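Local coordinates for NAD-dependent dehydrogenase (Rhizobium meliloti, PDB 4Z0P), which probably catalyses the NADPH-dependent reduction of glyoxylate and hydroxypyruvate as a member of the D-2-hydroxyacid dehydrogenase family, at residues T100-C111 and V150-L159; F164-S172 and V179-F190. One frame throughout, in Å; residues are numbered along the deposited sequence.

Interaction 1. Residues T100-C111 and V150-L159; sequences TTRMSEWVMMQC and VLGQDAARKL. With NDP (NADPH dihydro-nicotinamide-adenine-dinucleotide phosphate), chain H.
Val107 and Leu159 meet at the apolar centre, where helices 100-111 and 150-159 pack at -52° with their short axes 8.9 Å apart. Val107 CG1 lies against both Leu159 CD1 and the methyl of Ala155, one turn earlier on the partner helix. The other Leu159 branch, CD2, touches Cys111 SG at 3.8 Å and the thioether of Met108. Met108 starts out with CG anti to the backbone N (chi1 180°) and then folds at chi2 and chi3, which brings CE back over the backbone of Lys158 and Leu159. The small pair Ser104 and Ala155 marks the closest backbone approach, with CA atoms 4.8 Å apart. Toward the cofactor, Leu151 splits its contacts: CD2 packs on Thr100 CA, while CD1 meets Met103 CE and reaches NADPH C6N at 3.5 Å. Met103 CE itself touches nicotinamide C3N, so both side chains line the nicotinamide end of the pocket.

At the polar edge, Ser104 OG donates to Asp154 OD2 over 2.7 Å, reaching it on the anti side and 22° out of the carboxylate plane. Lys158 NZ takes the syn lone pair of the same oxygen at 2.8 Å, and Arg157 NH2 binds OD1, so three donors fix the carboxylate and probably favour its charged form. Thr100 CG2 presses tightly on Asp154 CB. Two waters join Lys158 NZ to Thr101, and a third donates to both Ser104 OG and Leu151 O. On its far side helix 97-115 faces the second subunit, where Glu105 pairs with Arg116 of that chain. Val150 N donates nearly straight to NADPH O2A and Leu151 N likewise to O1N, the diphosphate grip at the helix N-terminus that characterises a Rossmann fold.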
loop_
_atom_site.group_PDB
_atom_site.type_symbol
_atom_site.label_atom_id
_atom_site.label_comp_id
_atom_site.label_asym_id
_atom_site.label_seq_id
_atom_site.Cartn_x
_atom_site.Cartn_y
_atom_site.Cartn_z
ATOM N N THR A 100 3.427 11.487 10.813
ATOM C CA THR A 100 4.310 10.397 10.451
ATOM C C THR A 100 3.560 9.226 9.863
ATOM O O THR A 100 3.978 8.655 8.839
ATOM C CB THR A 100 5.102 9.945 11.684
ATOM O OG1 THR A 100 5.776 11.085 12.234
ATOM C CG2 THR A 100 6.124 8.902 11.328
ATOM N N THR A 101 2.462 8.846 10.511
ATOM C CA THR A 101 1.714 7.669 10.057
ATOM C C THR A 101 1.102 7.909 8.673
ATOM O O THR A 101 1.057 7.000 7.835
ATOM C CB THR A 101 0.708 7.182 11.116
ATOM O OG1 THR A 101 0.443 5.799 10.904
ATOM C CG2 THR A 101 -0.594 7.971 11.132
ATOM N N ARG A 102 0.696 9.144 8.424
ATOM C CA ARG A 102 0.124 9.538 7.129
ATOM C C ARG A 102 1.161 9.482 6.009
ATOM O O ARG A 102 0.880 8.971 4.903
ATOM C CB ARG A 102 -0.519 10.908 7.241
ATOM C CG ARG A 102 -1.820 10.951 8.014
ATOM C CD ARG A 102 -2.199 12.374 8.383
ATOM N NE ARG A 102 -3.506 12.442 9.053
ATOM C CZ ARG A 102 -4.683 12.579 8.430
ATOM N NH1 ARG A 102 -4.738 12.742 7.119
ATOM N NH2 ARG A 102 -5.811 12.607 9.143
ATOM N N MET A 103 2.367 9.992 6.277
ATOM C CA MET A 103 3.427 9.913 5.271
ATOM C C MET A 103 3.727 8.456 4.923
ATOM O O MET A 103 3.860 8.107 3.741
ATOM C CB MET A 103 4.694 10.623 5.717
ATOM C CG MET A 103 5.814 10.571 4.695
ATOM S SD MET A 103 5.382 11.292 3.097
ATOM C CE MET A 103 5.663 13.036 3.418
ATOM N N SER A 104 3.828 7.604 5.944
ATOM C CA SER A 104 4.140 6.219 5.698
ATOM C C SER A 104 3.079 5.516 4.883
ATOM O O SER A 104 3.407 4.669 4.057
ATOM C CB SER A 104 4.426 5.493 6.996
ATOM O OG SER A 104 5.668 5.983 7.524
ATOM N N GLU A 105 1.817 5.891 5.072
ATOM C CA GLU A 105 0.749 5.403 4.195
ATOM C C GLU A 105 1.025 5.743 2.742
ATOM O O GLU A 105 0.901 4.905 1.859
ATOM C CB GLU A 105 -0.597 6.022 4.539
ATOM C CG GLU A 105 -1.185 5.641 5.887
ATOM C CD GLU A 105 -2.350 6.543 6.293
ATOM O OE1 GLU A 105 -2.760 7.395 5.474
ATOM O OE2 GLU A 105 -2.805 6.438 7.453
ATOM N N TRP A 106 1.360 7.000 2.488
ATOM C CA TRP A 106 1.552 7.444 1.113
ATOM C C TRP A 106 2.776 6.754 0.485
ATOM O O TRP A 106 2.718 6.305 -0.663
ATOM C CB TRP A 106 1.685 8.978 1.060
ATOM C CG TRP A 106 1.807 9.538 -0.349
ATOM C CD1 TRP A 106 0.801 10.020 -1.130
ATOM C CD2 TRP A 106 3.016 9.684 -1.118
ATOM N NE1 TRP A 106 1.308 10.468 -2.340
ATOM C CE2 TRP A 106 2.661 10.260 -2.360
ATOM C CE3 TRP A 106 4.356 9.406 -0.871
ATOM C CZ2 TRP A 106 3.619 10.549 -3.360
ATOM C CZ3 TRP A 106 5.308 9.697 -1.845
ATOM C CH2 TRP A 106 4.922 10.273 -3.081
ATOM N N VAL A 107 3.869 6.659 1.234
ATOM C CA VAL A 107 5.087 6.014 0.732
ATOM C C VAL A 107 4.814 4.533 0.432
ATOM O O VAL A 107 5.171 4.031 -0.623
ATOM C CB VAL A 107 6.276 6.181 1.708
ATOM C CG1 VAL A 107 7.487 5.376 1.255
ATOM C CG2 VAL A 107 6.652 7.654 1.833
ATOM N N MET A 108 4.167 3.854 1.365
ATOM C CA MET A 108 3.809 2.446 1.164
ATOM C C MET A 108 2.933 2.303 -0.066
ATOM O O MET A 108 3.148 1.390 -0.879
ATOM C CB MET A 108 3.060 1.922 2.390
ATOM C CG MET A 108 2.623 0.451 2.298
ATOM S SD MET A 108 4.019 -0.707 2.201
ATOM C CE MET A 108 4.698 -0.458 3.846
ATOM N N MET A 109 1.949 3.190 -0.222
ATOM C CA MET A 109 1.068 3.099 -1.397
ATOM C C MET A 109 1.865 3.213 -2.692
ATOM O O MET A 109 1.639 2.442 -3.629
ATOM C CB MET A 109 -0.026 4.147 -1.359
ATOM C CG MET A 109 -1.032 3.957 -2.469
ATOM S SD MET A 109 -2.470 5.049 -2.272
ATOM C CE MET A 109 -1.689 6.563 -2.576
ATOM N N GLN A 110 2.794 4.170 -2.756
ATOM C CA GLN A 110 3.555 4.329 -4.001
ATOM C C GLN A 110 4.422 3.109 -4.267
ATOM O O GLN A 110 4.523 2.639 -5.401
ATOM C CB GLN A 110 4.474 5.542 -3.967
ATOM C CG GLN A 110 3.812 6.855 -3.618
ATOM C CD GLN A 110 2.480 7.064 -4.279
ATOM O OE1 GLN A 110 2.334 6.907 -5.497
ATOM N NE2 GLN A 110 1.478 7.424 -3.477
ATOM N N CYS A 111 5.105 2.620 -3.235
ATOM C CA CYS A 111 5.970 1.449 -3.449
ATOM C C CYS A 111 5.136 0.236 -3.922
ATOM O O CYS A 111 5.595 -0.531 -4.765
ATOM C CB CYS A 111 6.778 1.113 -2.196
ATOM S SG CYS A 111 8.037 2.395 -1.854
ATOM N N VAL A 150 12.503 11.815 10.991
ATOM C CA VAL A 150 11.251 11.305 11.555
ATOM C C VAL A 150 10.479 10.514 10.497
ATOM O O VAL A 150 10.056 9.366 10.733
ATOM C CB VAL A 150 10.390 12.452 12.124
ATOM C CG1 VAL A 150 9.026 11.952 12.575
ATOM C CG2 VAL A 150 11.090 13.083 13.324
ATOM N N LEU A 151 10.324 11.101 9.312
ATOM C CA LEU A 151 9.491 10.474 8.273
ATOM C C LEU A 151 10.217 9.323 7.592
ATOM O O LEU A 151 9.655 8.229 7.428
ATOM C CB LEU A 151 9.011 11.535 7.272
ATOM C CG LEU A 151 8.173 12.658 7.880
ATOM C CD1 LEU A 151 7.697 13.657 6.816
ATOM C CD2 LEU A 151 7.005 12.154 8.715
ATOM N N GLY A 152 11.474 9.541 7.225
ATOM C CA GLY A 152 12.262 8.494 6.582
ATOM C C GLY A 152 12.401 7.231 7.412
ATOM O O GLY A 152 12.267 6.109 6.897
ATOM N N GLN A 153 12.633 7.396 8.708
ATOM C CA GLN A 153 12.783 6.203 9.564
ATOM C C GLN A 153 11.494 5.387 9.679
ATOM O O GLN A 153 11.514 4.152 9.612
ATOM C CB GLN A 153 13.309 6.542 10.936
ATOM C CG GLN A 153 14.720 7.087 10.865
ATOM C CD GLN A 153 15.275 7.372 12.232
ATOM O OE1 GLN A 153 15.000 6.639 13.170
ATOM N NE2 GLN A 153 16.060 8.430 12.352
ATOM N N ASP A 154 10.371 6.062 9.871
ATOM C CA ASP A 154 9.109 5.365 10.004
ATOM C C ASP A 154 8.759 4.648 8.709
ATOM O O ASP A 154 8.325 3.491 8.747
ATOM C CB ASP A 154 7.971 6.315 10.416
ATOM C CG ASP A 154 6.733 5.568 10.850
ATOM O OD1 ASP A 154 6.826 4.946 11.915
ATOM O OD2 ASP A 154 5.675 5.592 10.163
ATOM N N ALA A 155 8.932 5.324 7.566
ATOM C CA ALA A 155 8.656 4.707 6.278
ATOM C C ALA A 155 9.573 3.498 6.061
ATOM O O ALA A 155 9.108 2.444 5.605
ATOM C CB ALA A 155 8.795 5.710 5.144
ATOM N N ALA A 156 10.857 3.635 6.387
ATOM C CA ALA A 156 11.804 2.507 6.210
ATOM C C ALA A 156 11.352 1.274 6.999
ATOM O O ALA A 156 11.359 0.158 6.475
ATOM C CB ALA A 156 13.203 2.910 6.652
ATOM N N ARG A 157 10.981 1.478 8.268
ATOM C CA ARG A 157 10.597 0.349 9.124
ATOM C C ARG A 157 9.350 -0.329 8.573
ATOM O O ARG A 157 9.263 -1.567 8.517
ATOM C CB ARG A 157 10.364 0.790 10.562
ATOM C CG ARG A 157 11.600 1.239 11.328
ATOM C CD ARG A 157 11.257 1.598 12.786
ATOM N NE ARG A 157 10.264 2.700 12.928
ATOM C CZ ARG A 157 10.535 3.989 13.197
ATOM N NH1 ARG A 157 11.779 4.410 13.372
ATOM N NH2 ARG A 157 9.546 4.887 13.299
ATOM N N LYS A 158 8.371 0.486 8.162
ATOM C CA LYS A 158 7.134 -0.073 7.628
ATOM C C LYS A 158 7.314 -0.803 6.309
ATOM O O LYS A 158 6.736 -1.864 6.109
ATOM C CB LYS A 158 6.045 0.989 7.574
ATOM C CG LYS A 158 5.512 1.275 8.973
ATOM C CD LYS A 158 4.704 2.517 9.083
ATOM C CE LYS A 158 4.043 2.672 10.432
ATOM N NZ LYS A 158 3.384 3.972 10.586
ATOM N N LEU A 159 8.106 -0.234 5.406
ATOM C CA LEU A 159 8.400 -0.915 4.157
ATOM C C LEU A 159 9.091 -2.250 4.400
ATOM O O LEU A 159 8.734 -3.256 3.774
ATOM C CB LEU A 159 9.250 -0.038 3.260
ATOM C CG LEU A 159 8.552 1.152 2.670
ATOM C CD1 LEU A 159 9.594 2.160 2.181
ATOM C CD2 LEU A 159 7.605 0.762 1.539
HETATM P PA NDP H . 13.769 15.476 9.729
HETATM O O1A NDP H . 14.473 16.781 10.067
HETATM O O2A NDP H . 13.371 14.594 10.866
HETATM O O5B NDP H . 14.754 14.675 8.782
HETATM C C5B NDP H . 15.487 15.260 7.726
HETATM C C4B NDP H . 16.482 14.246 7.231
HETATM O O4B NDP H . 17.089 14.793 6.063
HETATM C C3B NDP H . 17.614 13.949 8.213
HETATM O O3B NDP H . 17.934 12.567 8.097
HETATM C C2B NDP H . 18.749 14.807 7.696
HETATM O O2B NDP H . 20.046 14.323 7.987
HETATM C C1B NDP H . 18.495 14.703 6.215
HETATM N N9A NDP H . 19.191 15.791 5.507
HETATM C C8A NDP H . 18.969 17.121 5.529
HETATM N N7A NDP H . 19.790 17.807 4.766
HETATM C C5A NDP H . 20.598 16.853 4.214
HETATM C C6A NDP H . 21.693 16.918 3.330
HETATM N N6A NDP H . 22.145 18.083 2.810
HETATM N N1A NDP H . 22.301 15.754 2.967
HETATM C C2A NDP H . 21.850 14.601 3.482
HETATM N N3A NDP H . 20.834 14.420 4.331
HETATM C C4A NDP H . 20.237 15.597 4.653
HETATM O O3 NDP H . 12.530 15.923 8.794
HETATM P PN NDP H . 11.185 15.027 8.646
HETATM O O1N NDP H . 11.539 13.603 8.382
HETATM O O2N NDP H . 10.231 15.344 9.742
HETATM O O5D NDP H . 10.588 15.748 7.358
HETATM C C5D NDP H . 11.300 15.684 6.138
HETATM C C4D NDP H . 10.684 16.617 5.107
HETATM O O4D NDP H . 9.481 16.054 4.579
HETATM C C3D NDP H . 10.226 17.981 5.604
HETATM O O3D NDP H . 11.344 18.884 5.724
HETATM C C2D NDP H . 9.218 18.457 4.577
HETATM O O2D NDP H . 9.870 19.219 3.545
HETATM C C1D NDP H . 8.738 17.107 3.985
HETATM N N1N NDP H . 7.310 16.866 4.205
HETATM C C2N NDP H . 6.430 16.765 3.135
HETATM C C3N NDP H . 5.101 16.522 3.317
HETATM C C7N NDP H . 4.155 16.256 2.185
HETATM O O7N NDP H . 2.932 16.320 2.422
HETATM N N7N NDP H . 4.619 15.986 0.984
HETATM C C4N NDP H . 4.566 16.425 4.697
HETATM C C5N NDP H . 5.572 16.564 5.778
HETATM C C6N NDP H . 6.855 16.747 5.526
HETATM P P2B NDP H . 20.660 14.429 9.472
HETATM O O1X NDP H . 19.893 13.396 10.256
HETATM O O2X NDP H . 22.110 14.046 9.232
HETATM O O3X NDP H . 20.454 15.824 9.930
HETATM O O HOH W 1 1.448 4.180 8.423
HETATM O O HOH W 2 1.227 3.690 12.648
HETATM O O HOH W 3 6.950 8.396 6.893
#

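Interaction 2. Residues F164-S172 and V179-F190; sequences FKVIGWSRS and VETYDAAGLDAF. With NDP (NADPH dihydro-nicotinamide-adenine-dinucleotide phosphate), chain H.
Lys165 NZ and Glu180 OE2 form a 2.6 Å salt bridge at the start of the strand pair; the ammonium reaches OE2 on its anti side, 26° out of the carboxylate plane, and Arg193 takes OE1. A water there accepts from Lys165 NZ and Glu180 N and donates to Val166 O. Farther along, Gly168 N donates to Glu180 O, Gly168 O accepts from Tyr182 N at 2.8 Å, and Ser170 N donates to Tyr182 O. This ladder adds 180-182 as an outermost strand of the parallel Rossmann sheet, beside 165-169. With CG anti to its backbone N (chi1 177°), Trp169 carries its indole out to the 183-187 turn, where NE1 donates to Ala184 O, an in-plane acceptor shared with Leu187 N. Leu187 CD1 sits over one indole face, and Trp169 CB lies above the Phe190 ring. Past the strand, Ala184 N donates to Arg171 O from above the carbonyl plane. Ser170 OG donates to Ser172 O and accepts from a water that also serves Tyr182 O. Ser172 N and OG both grip O2X of the NADPH 2'-phosphate, while adenine N6A lies over one face of the Arg171 guanidinium, toward its rim, and NH2 is bonded to Tyr320 OH.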
loop_
_atom_site.group_PDB
_atom_site.type_symbol
_atom_site.label_atom_id
_atom_site.label_comp_id
_atom_site.label_asym_id
_atom_site.label_seq_id
_atom_site.Cartn_x
_atom_site.Cartn_y
_atom_site.Cartn_z
ATOM N N PHE A 164 9.831 -5.389 1.674
ATOM C CA PHE A 164 10.845 -4.738 0.856
ATOM C C PHE A 164 12.225 -4.829 1.490
ATOM O O PHE A 164 12.370 -4.852 2.713
ATOM C CB PHE A 164 10.519 -3.260 0.628
ATOM C CG PHE A 164 9.337 -3.022 -0.281
ATOM C CD1 PHE A 164 9.505 -3.048 -1.653
ATOM C CD2 PHE A 164 8.073 -2.744 0.240
ATOM C CE1 PHE A 164 8.430 -2.842 -2.510
ATOM C CE2 PHE A 164 6.993 -2.531 -0.617
ATOM C CZ PHE A 164 7.172 -2.573 -1.988
ATOM N N LYS A 165 13.249 -4.900 0.645
ATOM C CA LYS A 165 14.605 -4.613 1.101
ATOM C C LYS A 165 14.698 -3.114 1.199
ATOM O O LYS A 165 14.326 -2.416 0.253
ATOM C CB LYS A 165 15.630 -5.183 0.112
ATOM C CG LYS A 165 17.074 -4.892 0.480
ATOM C CD LYS A 165 17.641 -5.921 1.448
ATOM C CE LYS A 165 19.085 -5.601 1.797
ATOM N NZ LYS A 165 19.198 -4.346 2.584
ATOM N N VAL A 166 15.226 -2.601 2.298
ATOM C CA VAL A 166 15.251 -1.153 2.505
ATOM C C VAL A 166 16.623 -0.717 2.930
ATOM O O VAL A 166 17.225 -1.322 3.815
ATOM C CB VAL A 166 14.214 -0.712 3.569
ATOM C CG1 VAL A 166 14.212 0.800 3.680
ATOM C CG2 VAL A 166 12.819 -1.203 3.224
ATOM N N ILE A 167 17.098 0.349 2.308
ATOM C CA ILE A 167 18.314 1.018 2.740
ATOM C C ILE A 167 18.040 2.518 2.838
ATOM O O ILE A 167 17.138 3.029 2.192
ATOM C CB ILE A 167 19.508 0.730 1.792
ATOM C CG1 ILE A 167 19.217 1.186 0.344
ATOM C CG2 ILE A 167 19.842 -0.747 1.827
ATOM C CD1 ILE A 167 20.337 0.937 -0.645
ATOM N N GLY A 168 18.886 3.210 3.596
ATOM C CA GLY A 168 18.698 4.641 3.851
ATOM C C GLY A 168 19.963 5.453 3.667
ATOM O O GLY A 168 21.068 4.935 3.818
ATOM N N TRP A 169 19.770 6.739 3.370
ATOM C CA TRP A 169 20.877 7.679 3.217
ATOM C C TRP A 169 20.531 8.995 3.879
ATOM O O TRP A 169 19.402 9.479 3.786
ATOM C CB TRP A 169 21.182 7.888 1.735
ATOM C CG TRP A 169 22.257 8.881 1.449
ATOM C CD1 TRP A 169 23.602 8.637 1.372
ATOM C CD2 TRP A 169 22.095 10.285 1.187
ATOM N NE1 TRP A 169 24.282 9.797 1.066
ATOM C CE2 TRP A 169 23.380 10.823 0.969
ATOM C CE3 TRP A 169 20.990 11.141 1.122
ATOM C CZ2 TRP A 169 23.587 12.183 0.645
ATOM C CZ3 TRP A 169 21.195 12.489 0.825
ATOM C CH2 TRP A 169 22.482 12.999 0.598
ATOM N N SER A 170 21.525 9.578 4.552
ATOM C CA SER A 170 21.390 10.941 5.086
ATOM C C SER A 170 22.783 11.468 5.319
ATOM O O SER A 170 23.765 10.776 5.030
ATOM C CB SER A 170 20.532 10.955 6.359
ATOM O OG SER A 170 21.080 10.097 7.349
ATOM N N ARG A 171 22.889 12.678 5.845
ATOM C CA ARG A 171 24.214 13.297 5.975
ATOM C C ARG A 171 25.079 12.530 6.952
ATOM O O ARG A 171 26.222 12.170 6.634
ATOM C CB ARG A 171 24.078 14.766 6.367
ATOM C CG ARG A 171 25.415 15.494 6.434
ATOM C CD ARG A 171 25.310 16.937 5.966
ATOM N NE ARG A 171 24.209 17.642 6.611
ATOM C CZ ARG A 171 23.796 18.863 6.276
ATOM N NH1 ARG A 171 24.391 19.557 5.298
ATOM N NH2 ARG A 171 22.777 19.401 6.936
ATOM N N SER A 172 24.545 12.297 8.144
ATOM C CA SER A 172 25.197 11.425 9.116
ATOM C C SER A 172 24.568 10.042 9.011
ATOM O O SER A 172 23.422 9.904 8.578
ATOM C CB SER A 172 25.064 11.989 10.539
ATOM O OG SER A 172 23.737 12.415 10.821
ATOM N N VAL A 179 17.602 -2.099 8.647
ATOM C CA VAL A 179 17.782 -1.118 7.574
ATOM C C VAL A 179 19.248 -0.667 7.557
ATOM O O VAL A 179 19.690 0.050 8.446
ATOM C CB VAL A 179 16.877 0.117 7.781
ATOM C CG1 VAL A 179 17.141 1.169 6.706
ATOM C CG2 VAL A 179 15.398 -0.285 7.766
ATOM N N GLU A 180 19.982 -1.073 6.526
ATOM C CA GLU A 180 21.349 -0.617 6.351
ATOM C C GLU A 180 21.286 0.851 5.965
ATOM O O GLU A 180 20.457 1.231 5.131
ATOM C CB GLU A 180 22.054 -1.349 5.223
ATOM C CG GLU A 180 22.166 -2.851 5.382
ATOM C CD GLU A 180 22.533 -3.485 4.069
ATOM O OE1 GLU A 180 23.669 -3.211 3.622
ATOM O OE2 GLU A 180 21.675 -4.184 3.464
ATOM N N THR A 181 22.134 1.662 6.574
ATOM C CA THR A 181 22.188 3.079 6.257
ATOM C C THR A 181 23.568 3.522 5.809
ATOM O O THR A 181 24.591 2.884 6.131
ATOM C CB THR A 181 21.760 3.938 7.453
ATOM O OG1 THR A 181 22.648 3.694 8.541
ATOM C CG2 THR A 181 20.359 3.605 7.870
ATOM N N TYR A 182 23.578 4.625 5.069
ATOM C CA TYR A 182 24.749 5.212 4.469
ATOM C C TYR A 182 24.830 6.665 4.884
ATOM O O TYR A 182 23.807 7.313 5.038
ATOM C CB TYR A 182 24.646 5.164 2.940
ATOM C CG TYR A 182 24.735 3.766 2.343
ATOM C CD1 TYR A 182 23.632 2.910 2.345
ATOM C CD2 TYR A 182 25.923 3.310 1.762
ATOM C CE1 TYR A 182 23.721 1.627 1.811
ATOM C CE2 TYR A 182 26.019 2.039 1.220
ATOM C CZ TYR A 182 24.920 1.207 1.226
ATOM O OH TYR A 182 25.025 -0.053 0.691
ATOM N N ASP A 183 26.053 7.178 5.059
ATOM C CA ASP A 183 26.264 8.612 5.292
ATOM C C ASP A 183 26.483 9.355 3.972
ATOM O O ASP A 183 26.416 8.746 2.924
ATOM C CB ASP A 183 27.409 8.856 6.273
ATOM C CG ASP A 183 28.738 8.327 5.786
ATOM O OD1 ASP A 183 28.898 8.006 4.592
ATOM O OD2 ASP A 183 29.644 8.243 6.624
ATOM N N ALA A 184 26.770 10.660 4.032
ATOM C CA ALA A 184 26.828 11.501 2.841
ATOM C C ALA A 184 27.728 10.907 1.765
ATOM O O ALA A 184 27.305 10.759 0.620
ATOM C CB ALA A 184 27.280 12.924 3.198
ATOM N N ALA A 185 28.946 10.515 2.151
ATOM C CA ALA A 185 29.936 9.985 1.187
ATOM C C ALA A 185 29.533 8.647 0.543
ATOM O O ALA A 185 30.061 8.280 -0.510
ATOM C CB ALA A 185 31.310 9.853 1.842
ATOM N N GLY A 186 28.618 7.924 1.186
ATOM C CA GLY A 186 28.083 6.673 0.637
ATOM C C GLY A 186 26.994 6.826 -0.396
ATOM O O GLY A 186 26.403 5.823 -0.800
ATOM N N LEU A 187 26.703 8.048 -0.836
ATOM C CA LEU A 187 25.571 8.268 -1.765
ATOM C C LEU A 187 25.623 7.373 -3.002
ATOM O O LEU A 187 24.627 6.703 -3.340
ATOM C CB LEU A 187 25.525 9.740 -2.201
ATOM C CG LEU A 187 24.371 10.102 -3.163
ATOM C CD1 LEU A 187 22.978 9.827 -2.617
ATOM C CD2 LEU A 187 24.490 11.565 -3.528
ATOM N N ASP A 188 26.775 7.358 -3.682
ATOM C CA ASP A 188 26.870 6.579 -4.924
ATOM C C ASP A 188 26.667 5.077 -4.733
ATOM O O ASP A 188 25.996 4.421 -5.559
ATOM C CB ASP A 188 28.160 6.919 -5.680
ATOM C CG ASP A 188 28.075 8.278 -6.402
ATOM O OD1 ASP A 188 27.064 9.018 -6.274
ATOM O OD2 ASP A 188 29.031 8.609 -7.113
ATOM N N ALA A 189 27.207 4.523 -3.650
ATOM C CA ALA A 189 27.019 3.102 -3.351
ATOM C C ALA A 189 25.540 2.816 -3.064
ATOM O O ALA A 189 24.975 1.817 -3.532
ATOM C CB ALA A 189 27.887 2.699 -2.173
ATOM N N PHE A 190 24.926 3.707 -2.288
ATOM C CA PHE A 190 23.496 3.652 -1.993
ATOM C C PHE A 190 22.639 3.706 -3.262
ATOM O O PHE A 190 21.767 2.862 -3.444
ATOM C CB PHE A 190 23.139 4.755 -0.974
ATOM C CG PHE A 190 21.686 5.149 -0.948
ATOM C CD1 PHE A 190 21.219 6.138 -1.790
ATOM C CD2 PHE A 190 20.802 4.594 -0.029
ATOM C CE1 PHE A 190 19.877 6.511 -1.766
ATOM C CE2 PHE A 190 19.468 4.992 0.012
ATOM C CZ PHE A 190 19.007 5.945 -0.864
HETATM P PA NDP H . 13.769 15.476 9.729
HETATM O O1A NDP H . 14.473 16.781 10.067
HETATM O O2A NDP H . 13.371 14.594 10.866
HETATM O O5B NDP H . 14.754 14.675 8.782
HETATM C C5B NDP H . 15.487 15.260 7.726
HETATM C C4B NDP H . 16.482 14.246 7.231
HETATM O O4B NDP H . 17.089 14.793 6.063
HETATM C C3B NDP H . 17.614 13.949 8.213
HETATM O O3B NDP H . 17.934 12.567 8.097
HETATM C C2B NDP H . 18.749 14.807 7.696
HETATM O O2B NDP H . 20.046 14.323 7.987
HETATM C C1B NDP H . 18.495 14.703 6.215
HETATM N N9A NDP H . 19.191 15.791 5.507
HETATM C C8A NDP H . 18.969 17.121 5.529
HETATM N N7A NDP H . 19.790 17.807 4.766
HETATM C C5A NDP H . 20.598 16.853 4.214
HETATM C C6A NDP H . 21.693 16.918 3.330
HETATM N N6A NDP H . 22.145 18.083 2.810
HETATM N N1A NDP H . 22.301 15.754 2.967
HETATM C C2A NDP H . 21.850 14.601 3.482
HETATM N N3A NDP H . 20.834 14.420 4.331
HETATM C C4A NDP H . 20.237 15.597 4.653
HETATM O O3 NDP H . 12.530 15.923 8.794
HETATM P PN NDP H . 11.185 15.027 8.646
HETATM O O1N NDP H . 11.539 13.603 8.382
HETATM O O2N NDP H . 10.231 15.344 9.742
HETATM O O5D NDP H . 10.588 15.748 7.358
HETATM C C5D NDP H . 11.300 15.684 6.138
HETATM C C4D NDP H . 10.684 16.617 5.107
HETATM O O4D NDP H . 9.481 16.054 4.579
HETATM C C3D NDP H . 10.226 17.981 5.604
HETATM O O3D NDP H . 11.344 18.884 5.724
HETATM C C2D NDP H . 9.218 18.457 4.577
HETATM O O2D NDP H . 9.870 19.219 3.545
HETATM C C1D NDP H . 8.738 17.107 3.985
HETATM N N1N NDP H . 7.310 16.866 4.205
HETATM C C2N NDP H . 6.430 16.765 3.135
HETATM C C3N NDP H . 5.101 16.522 3.317
HETATM C C7N NDP H . 4.155 16.256 2.185
HETATM O O7N NDP H . 2.932 16.320 2.422
HETATM N N7N NDP H . 4.619 15.986 0.984
HETATM C C4N NDP H . 4.566 16.425 4.697
HETATM C C5N NDP H . 5.572 16.564 5.778
HETATM C C6N NDP H . 6.855 16.747 5.526
HETATM P P2B NDP H . 20.660 14.429 9.472
HETATM O O1X NDP H . 19.893 13.396 10.256
HETATM O O2X NDP H . 22.110 14.046 9.232
HETATM O O3X NDP H . 20.454 15.824 9.930
HETATM O O HOH W 4 18.834 -3.190 4.818
HETATM O O HOH W 5 21.831 7.457 7.272
#

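Interaction 1 closes before interaction 2 opens, and their centres lie 16 Å apart. Helix 150-161 of the first leads along the chain directly into strand 165-169 of the second, so the two continue the beta-alpha-beta unit that begins at strand 142-146, while helix 97-115 packs on that helix from earlier in the chain. They touch where Cys111 packs on Phe164 and where Ala156 and Leu159 meet Val166, joining helix and strand layers. NADPH spans both: interaction 1 serves its diphosphate and nicotinamide end, interaction 2 its adenine and 2'-phosphate, consistent with use of the phosphorylated cofactor. Interaction 1 is buried beside the second subunit, whereas interaction 2 lies at a sheet margin that no other chain of the assembly touches.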